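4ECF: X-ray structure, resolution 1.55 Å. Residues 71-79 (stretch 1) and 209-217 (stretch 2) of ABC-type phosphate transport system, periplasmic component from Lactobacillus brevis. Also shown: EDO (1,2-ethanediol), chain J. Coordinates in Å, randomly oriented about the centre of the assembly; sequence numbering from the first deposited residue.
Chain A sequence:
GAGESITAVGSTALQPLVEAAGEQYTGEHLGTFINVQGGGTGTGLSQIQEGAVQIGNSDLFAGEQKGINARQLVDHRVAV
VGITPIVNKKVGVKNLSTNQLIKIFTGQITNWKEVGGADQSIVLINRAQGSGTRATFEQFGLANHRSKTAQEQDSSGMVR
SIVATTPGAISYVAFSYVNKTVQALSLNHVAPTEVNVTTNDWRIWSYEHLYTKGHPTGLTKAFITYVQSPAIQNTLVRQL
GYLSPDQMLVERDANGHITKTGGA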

# COMPACT_ATOMS: atom_id res chain seq x y z
N ARG A 71 6.85 -21.04 -0.76
CA ARG A 71 6.33 -22.32 -0.24
C ARG A 71 6.66 -22.60 1.25
O ARG A 71 6.07 -23.50 1.82
CB ARG A 71 6.79 -23.49 -1.12
CG ARG A 71 6.12 -23.51 -2.49
CD ARG A 71 5.80 -24.93 -2.95
NE ARG A 71 6.93 -25.58 -3.63
CZ ARG A 71 7.10 -26.90 -3.74
NH1 ARG A 71 6.23 -27.75 -3.20
NH2 ARG A 71 8.16 -27.37 -4.39
N GLN A 72 7.56 -21.85 1.86
CA GLN A 72 7.80 -21.99 3.28
C GLN A 72 7.00 -20.94 4.11
O GLN A 72 6.99 -20.98 5.34
CB GLN A 72 9.31 -21.98 3.61
CG GLN A 72 10.05 -20.66 3.42
CD GLN A 72 11.45 -20.65 4.05
OE1 GLN A 72 11.77 -19.78 4.88
NE2 GLN A 72 12.28 -21.62 3.67
N LEU A 73 6.31 -20.04 3.42
CA LEU A 73 5.50 -19.04 4.08
C LEU A 73 4.05 -19.42 3.97
O LEU A 73 3.66 -20.17 3.06
CB LEU A 73 5.74 -17.66 3.47
CG LEU A 73 7.19 -17.17 3.45
CD1 LEU A 73 7.32 -15.79 2.78
CD2 LEU A 73 7.73 -17.16 4.86
N VAL A 74 3.26 -18.92 4.91
CA VAL A 74 1.81 -19.09 4.91
C VAL A 74 1.14 -17.72 4.81
O VAL A 74 1.33 -16.85 5.66
CB VAL A 74 1.29 -19.83 6.14
CG1 VAL A 74 -0.23 -19.98 6.09
CG2 VAL A 74 1.95 -21.22 6.23
N ASP A 75 0.35 -17.55 3.76
CA ASP A 75 -0.38 -16.33 3.46
C ASP A 75 -1.61 -16.17 4.35
O ASP A 75 -2.28 -17.16 4.70
CB ASP A 75 -0.79 -16.35 1.96
CG ASP A 75 -1.24 -15.00 1.45
OD1 ASP A 75 -0.98 -14.00 2.15
OD2 ASP A 75 -1.85 -14.95 0.36
N HIS A 76 -1.92 -14.93 4.69
CA HIS A 76 -3.19 -14.57 5.34
C HIS A 76 -3.58 -13.23 4.82
O HIS A 76 -2.89 -12.24 5.06
CB HIS A 76 -3.09 -14.50 6.86
CG HIS A 76 -2.45 -15.71 7.51
ND1 HIS A 76 -1.10 -15.87 7.61
CD2 HIS A 76 -3.04 -16.82 8.08
CE1 HIS A 76 -0.85 -17.04 8.23
NE2 HIS A 76 -2.03 -17.63 8.53
N ARG A 77 -4.58 -13.19 3.97
CA ARG A 77 -5.05 -11.90 3.44
C ARG A 77 -6.05 -11.26 4.39
O ARG A 77 -6.91 -11.96 4.94
CB ARG A 77 -5.59 -12.04 2.02
CG ARG A 77 -4.50 -12.08 0.97
CD ARG A 77 -5.05 -12.15 -0.44
NE ARG A 77 -5.49 -13.51 -0.80
CZ ARG A 77 -6.03 -13.79 -1.98
NH1 ARG A 77 -6.26 -12.82 -2.85
NH2 ARG A 77 -6.37 -15.03 -2.27
N VAL A 78 -5.94 -9.94 4.59
CA VAL A 78 -6.70 -9.25 5.63
C VAL A 78 -7.45 -8.02 5.14
O VAL A 78 -8.30 -7.50 5.84
CB VAL A 78 -5.77 -8.89 6.81
CG1 VAL A 78 -5.11 -10.15 7.38
CG2 VAL A 78 -4.72 -7.82 6.46
N ALA A 79 -7.14 -7.56 3.93
CA ALA A 79 -7.68 -6.28 3.46
C ALA A 79 -7.26 -6.09 2.01
O ALA A 79 -6.40 -6.83 1.50
CB ALA A 79 -7.15 -5.14 4.32
N HIS A 209 -1.37 -8.57 3.10
CA HIS A 209 -1.00 -9.91 3.57
C HIS A 209 -0.28 -9.86 4.90
O HIS A 209 0.62 -9.00 5.09
CB HIS A 209 -0.05 -10.56 2.59
CG HIS A 209 -0.54 -10.66 1.19
ND1 HIS A 209 -0.92 -11.83 0.62
CD2 HIS A 209 -0.55 -9.71 0.19
CE1 HIS A 209 -1.21 -11.62 -0.70
NE2 HIS A 209 -1.00 -10.30 -0.95
N LEU A 210 -0.62 -10.79 5.80
CA LEU A 210 0.15 -11.02 7.04
C LEU A 210 0.79 -12.40 6.89
O LEU A 210 0.12 -13.39 7.09
CB LEU A 210 -0.74 -10.95 8.28
CG LEU A 210 -1.47 -9.62 8.53
CD1 LEU A 210 -2.28 -9.69 9.82
CD2 LEU A 210 -0.51 -8.45 8.57
N TYR A 211 1.99 -12.48 6.36
CA TYR A 211 2.68 -13.73 6.20
C TYR A 211 3.32 -14.22 7.47
O TYR A 211 3.91 -13.43 8.23
CB TYR A 211 3.80 -13.55 5.14
CG TYR A 211 3.31 -13.74 3.71
CD1 TYR A 211 3.08 -15.02 3.20
CD2 TYR A 211 3.00 -12.64 2.90
CE1 TYR A 211 2.63 -15.19 1.89
CE2 TYR A 211 2.56 -12.81 1.58
CZ TYR A 211 2.34 -14.06 1.08
OH TYR A 211 1.90 -14.24 -0.23
N THR A 212 3.26 -15.55 7.63
CA THR A 212 3.98 -16.27 8.70
C THR A 212 4.91 -17.34 8.11
O THR A 212 4.77 -17.74 6.96
CB THR A 212 3.01 -16.88 9.72
OG1 THR A 212 2.20 -17.86 9.08
CG2 THR A 212 2.13 -15.74 10.40
N LYS A 213 5.92 -17.71 8.90
CA LYS A 213 6.82 -18.83 8.55
C LYS A 213 6.27 -20.06 9.19
O LYS A 213 6.34 -20.24 10.41
CB LYS A 213 8.24 -18.56 9.04
CG LYS A 213 9.27 -19.54 8.43
CD LYS A 213 10.70 -19.08 8.68
CE LYS A 213 11.66 -20.15 8.19
NZ LYS A 213 13.00 -19.61 7.85
N GLY A 214 5.66 -20.89 8.35
CA GLY A 214 4.87 -22.03 8.81
C GLY A 214 3.53 -21.58 9.30
O GLY A 214 3.22 -20.38 9.31
N HIS A 215 2.69 -22.55 9.70
CA HIS A 215 1.42 -22.21 10.26
C HIS A 215 1.66 -21.65 11.64
O HIS A 215 2.44 -22.20 12.44
CB HIS A 215 0.46 -23.42 10.27
CG HIS A 215 0.27 -24.06 8.88
ND1 HIS A 215 -0.63 -23.61 7.98
CD2 HIS A 215 1.01 -25.04 8.23
CE1 HIS A 215 -0.53 -24.32 6.84
NE2 HIS A 215 0.48 -25.18 6.97
N PRO A 216 1.02 -20.53 11.95
CA PRO A 216 1.33 -19.87 13.23
C PRO A 216 0.64 -20.49 14.46
O PRO A 216 -0.35 -21.19 14.32
CB PRO A 216 0.77 -18.46 13.02
CG PRO A 216 -0.35 -18.68 12.11
CD PRO A 216 0.11 -19.72 11.12
N THR A 217 1.26 -20.25 15.61
CA THR A 217 0.72 -20.65 16.93
C THR A 217 0.67 -19.45 17.88
O THR A 217 1.15 -18.34 17.56
CB THR A 217 1.61 -21.75 17.57
OG1 THR A 217 2.93 -21.24 17.72
CG2 THR A 217 1.65 -23.00 16.67
C1 EDO J . 4.17 -18.36 16.35
O1 EDO J . 3.78 -18.84 15.08
C2 EDO J . 5.42 -17.49 16.27
O2 EDO J . 5.84 -17.33 14.90

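Residues 71-79 and 209-217 of this periplasmic phosphate-transport component lie side by side as antiparallel neighbours and bury 759 Å² between them; the residues that touch are at least 132 positions apart in sequence. The register pairs Leu-73 with Lys-213, Val-74 with Thr-212 and Arg-77 with His-209; between the first two pairs and the third, Asp-75 and His-76 are not part of a strand, though their backbone stays extended.

Val-74 has the most surface covered by the other stretch. Its backbone forms a hydrogen-bonded pair with Thr-212: Val-74 N donates to Thr-212 O (2.8 Å) and Thr-212 N returns a bond to Val-74 O (3.0 Å), both nearly straight. The same carbonyls also receive CA-H...O contacts, from Leu-73 CA to Thr-212 O (3.2 Å) and from Tyr-211 CA to Val-74 O (3.4 Å), as is common in antiparallel sheets. The Val-74 side chain shares its face of the sheet with that of Thr-212, and its CG2 sits over one face of the His-215 ring, 4.0 Å from the centroid and 13° off the normal, a CH-pi contact. Just past the strands, Gly-214 N donates to Gln-72 O (3.3 Å). Gly-214 has a positive phi, which favours glycine, and its O accepts a bond from Thr-212 OG1 (2.7 Å), tying the turn back to its own strand.

His-76, next in covered area, bonds through both backbone and ring. His-76 O accepts from Leu-210 N (2.8 Å), while its ring, with chi1 in the m well, donates from ND1 to Leu-210 O (2.8 Å). Leu-210 O is thus held by a side-chain donor. The ring's edge also meets Thr-212, with CE1 3.3 Å from OG1, and Pro-216, with NE2 4.0 Å from CD.

His-209, third, packs against Arg-77, whose CG lies 3.6 Å from His-209 ND1. That nitrogen donates to Asp-75 OD1 (2.7 Å, 169°), a short, nearly linear bond at the edge of the imidazole, near its plane. The same carboxylate oxygen lies over one face of the Tyr-211 ring, with Asp-75 OD1 3.5 Å from Tyr-211 CZ.

Apolar contacts add to the polar network: Leu-73 CB rests 3.8 Å from Tyr-211 CD1, and Val-78 CG1 lies 3.8 Å from Leu-210 CD1. At the exposed margin, Lys-213 NZ makes a weak hydrogen bond to Gln-72 OE1 (3.2 Å). The ethanediol, probably from the crystallisation liquor, accepts at O1 from Thr-217 N (2.9 Å).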